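Local atomic coordinates of thiamine-phosphate synthase (Pyrococcus furiosus, PDB entry 1XI3), a protein that probably condenses a thiazole phosphate with a hydroxymethylpyrimidine diphosphate to form thiamine phosphate, releasing diphosphate with the help of a magnesium ion. Residues D77-A82 with E95-E100. Residues are numbered along the deposited sequence; the frame is centred on the assembly and turned at random.
Sequences DRVDVA and EDMPIE
Asp77 and Asp96 bring their CA atoms within 5.7 Å of each other where the loops after strands 72-76 and 89-92 of a TIM barrel come together, each leading into the helix that follows its strand. No direct backbone hydrogen bond joins segments 77-82 and 95-100; a water accepts the N-H of Met97 and lies 2.6 Å from Asp77 O, to which it is hydrogen-bonded. The principle illustrated is a probable magnesium site at the C-terminal mouth of such a barrel: both aspartates are predicted ligands, and their carboxylates stack with planes 21° apart. With CG anti to the backbone N (chi1 -177°), Asp77 lays its carboxylate against that of Asp96, whose OD2 sits 3.2 Å from Asp77 CG. Two acceptors this close, Asp77 OD1 and Asp96 OD2 at 3.3 Å, would be expected to attract a cation. An alanine in place of Asp77 would probably leave Asp96 without its carboxylate partner at the predicted site. Away from the carboxylates the contact turns apolar and loose: Val79 CG2 lies 4.4 Å from Met97 SD in one of the two modelled conformers of Met97, and both residues also pack on Ile105 of helix 99-105. Outside bonds steady the acidic pair: Asp77 OD2 is hydrogen-bonded to Thr52 of the second subunit, tying the site to the dimer interface, while Asp96 OD1 takes the N-H of Gly93.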
ATOM      1  N   ASP A  77       7.497   4.495  -0.284  1.00  9.62           N
ATOM      2  CA  ASP A  77       6.364   4.130  -1.177  1.00  9.91           C
ATOM      3  C   ASP A  77       5.014   4.281  -0.496  1.00 11.74           C
ATOM      4  O   ASP A  77       4.185   5.107  -0.905  1.00 11.65           O
ATOM      5  CB  ASP A  77       6.621   2.678  -1.664  1.00  9.84           C
ATOM      6  CG  ASP A  77       5.606   2.121  -2.659  1.00 14.03           C
ATOM      7  OD1 ASP A  77       5.918   1.001  -3.190  1.00 12.12           O
ATOM      8  OD2 ASP A  77       4.536   2.685  -2.905  1.00 12.58           O
ATOM      9  N   ARG A  78       4.803   3.496   0.548  1.00 10.41           N
ATOM     10  CA  ARG A  78       3.455   3.183   1.039  1.00  8.66           C
ATOM     11  C   ARG A  78       2.828   4.289   1.883  1.00 10.00           C
ATOM     12  O   ARG A  78       3.076   4.388   3.097  1.00  9.18           O
ATOM     13  CB  ARG A  78       3.467   1.807   1.807  1.00  9.08           C
ATOM     14  CG  ARG A  78       3.838   0.630   0.927  1.00 12.46           C
ATOM     15  CD  ARG A  78       2.658   0.298  -0.006  1.00 13.88           C
ATOM     16  NE  ARG A  78       1.531  -0.164   0.774  1.00 12.45           N
ATOM     17  CZ  ARG A  78       1.354  -1.433   1.146  1.00 13.94           C
ATOM     18  NH1 ARG A  78       2.185  -2.365   0.774  1.00 14.06           N
ATOM     19  NH2 ARG A  78       0.340  -1.747   1.900  1.00 15.15           N
ATOM     20  N   VAL A  79       1.970   5.098   1.241  1.00 10.48           N
ATOM     21  CA  VAL A  79       1.266   6.202   1.910  1.00  8.40           C
ATOM     22  C   VAL A  79       0.259   5.661   2.969  1.00 11.23           C
ATOM     23  O   VAL A  79       0.045   6.271   4.026  1.00 11.35           O
ATOM     24  CB  VAL A  79       0.563   7.059   0.881  1.00  9.68           C
ATOM     25  CG1 VAL A  79      -0.326   8.096   1.547  1.00 11.85           C
ATOM     26  CG2 VAL A  79       1.550   7.695  -0.068  1.00  9.48           C
ATOM     27  N   ASP A  80      -0.347   4.513   2.690  1.00  9.87           N
ATOM     28  CA  ASP A  80      -1.282   3.879   3.642  1.00 10.65           C
ATOM     29  C   ASP A  80      -0.567   3.576   4.941  1.00 10.73           C
ATOM     30  O   ASP A  80      -1.057   3.896   6.041  1.00 10.97           O
ATOM     31  CB  ASP A  80      -1.944   2.609   3.095  1.00 12.91           C
ATOM     32  CG  ASP A  80      -0.961   1.572   2.556  1.00 12.48           C
ATOM     33  OD1 ASP A  80       0.094   1.953   2.022  1.00 13.26           O
ATOM     34  OD2 ASP A  80      -1.301   0.351   2.645  1.00 12.20           O
ATOM     35  N   VAL A  81       0.595   2.954   4.814  1.00 10.08           N
ATOM     36  CA  VAL A  81       1.386   2.606   5.995  1.00 11.79           C
ATOM     37  C   VAL A  81       1.841   3.867   6.745  1.00 11.96           C
ATOM     38  O   VAL A  81       1.701   3.949   7.953  1.00 11.38           O
ATOM     39  CB  VAL A  81       2.543   1.712   5.625  1.00 10.64           C
ATOM     40  CG1 VAL A  81       3.445   1.441   6.853  1.00 10.28           C
ATOM     41  CG2 VAL A  81       2.011   0.377   5.045  1.00  9.72           C
ATOM     42  N   ALA A  82       2.353   4.845   6.001  1.00 10.60           N
ATOM     43  CA  ALA A  82       2.785   6.113   6.571  1.00 10.36           C
ATOM     44  C   ALA A  82       1.644   6.742   7.366  1.00 12.32           C
ATOM     45  O   ALA A  82       1.832   7.187   8.481  1.00 12.82           O
ATOM     46  CB  ALA A  82       3.287   7.052   5.484  1.00 13.12           C
ATOM     47  N   GLU A  95       7.992   4.603  -9.671  1.00 15.05           N
ATOM     48  CA  GLU A  95       6.993   3.496  -9.653  1.00 14.60           C
ATOM     49  C   GLU A  95       5.959   3.645  -8.543  1.00 14.46           C
ATOM     50  O   GLU A  95       5.158   2.739  -8.312  1.00 11.69           O
ATOM     51  CB  GLU A  95       7.708   2.160  -9.506  1.00 19.95           C
ATOM     52  CG  GLU A  95       8.682   1.869 -10.678  1.00 24.08           C
ATOM     53  N   ASP A  96       5.960   4.797  -7.870  1.00 11.76           N
ATOM     54  CA  ASP A  96       5.087   4.965  -6.707  1.00  9.86           C
ATOM     55  C   ASP A  96       3.928   5.912  -7.029  1.00 11.28           C
ATOM     56  O   ASP A  96       3.781   6.415  -8.164  1.00 14.22           O
ATOM     57  CB  ASP A  96       5.897   5.482  -5.510  1.00 10.17           C
ATOM     58  CG  ASP A  96       7.000   4.538  -5.076  1.00 14.33           C
ATOM     59  OD1 ASP A  96       7.978   5.059  -4.470  1.00 14.77           O
ATOM     60  OD2 ASP A  96       6.938   3.305  -5.340  1.00 12.28           O
ATOM     61  N   MET A  97       3.093   6.181  -6.036  1.00 11.98           N
ATOM     62  CA  MET A  97       2.039   7.161  -6.224  1.00 12.60           C
ATOM     63  C   MET A  97       2.582   8.488  -6.686  1.00 11.43           C
ATOM     64  O   MET A  97       3.578   8.948  -6.180  1.00 11.70           O
ATOM     65  CB  MET A  97       1.310   7.386  -4.892  1.00 11.96           C
ATOM     66  CG  MET A  97       0.023   8.115  -5.071  0.65 15.19           C
ATOM     67  SD  MET A  97      -0.975   8.045  -3.599  0.65 14.78           S
ATOM     68  CE  MET A  97      -1.551   6.321  -3.641  0.65 11.77           C
ATOM     69  N   PRO A  98       1.940   9.109  -7.689  1.00 13.47           N
ATOM     70  CA  PRO A  98       2.390  10.457  -8.101  1.00 13.12           C
ATOM     71  C   PRO A  98       2.340  11.441  -6.937  1.00 12.69           C
ATOM     72  O   PRO A  98       1.451  11.358  -6.092  1.00 12.95           O
ATOM     73  CB  PRO A  98       1.373  10.849  -9.166  1.00 15.22           C
ATOM     74  CG  PRO A  98       0.911   9.542  -9.716  1.00 16.97           C
ATOM     75  CD  PRO A  98       0.857   8.600  -8.542  1.00 15.58           C
ATOM     76  N   ILE A  99       3.310  12.342  -6.914  1.00 14.73           N
ATOM     77  CA  ILE A  99       3.453  13.285  -5.846  1.00 13.96           C
ATOM     78  C   ILE A  99       2.170  14.030  -5.596  1.00 14.92           C
ATOM     79  O   ILE A  99       1.722  14.151  -4.455  1.00 12.97           O
ATOM     80  CB  ILE A  99       4.624  14.254  -6.087  1.00 14.22           C
ATOM     81  CG1 ILE A  99       5.937  13.488  -6.078  1.00 17.24           C
ATOM     82  CG2 ILE A  99       4.630  15.364  -5.006  1.00 15.88           C
ATOM     83  CD1 ILE A  99       7.097  14.295  -6.566  1.00 19.17           C
ATOM     84  N   GLU A 100       1.546  14.519  -6.660  1.00 15.42           N
ATOM     85  CA  GLU A 100       0.363  15.355  -6.475  1.00 19.14           C
ATOM     86  C   GLU A 100      -0.802  14.571  -5.850  1.00 18.44           C
ATOM     87  O   GLU A 100      -1.593  15.106  -5.100  1.00 18.12           O
ATOM     88  CB  GLU A 100      -0.044  16.004  -7.813  1.00 21.68           C
ATOM     89  CG  GLU A 100      -0.602  15.039  -8.862  1.00 27.62           C
ATOM     90  CD  GLU A 100       0.447  14.358  -9.745  1.00 29.69           C
ATOM     91  OE1 GLU A 100       1.699  14.368  -9.446  1.00 24.69           O
ATOM     92  OE2 GLU A 100      -0.019  13.788 -10.768  1.00 31.14           O
TER
HETATM   93  O   HOH W   1       3.313   5.080  -3.400  1.00 12.02           O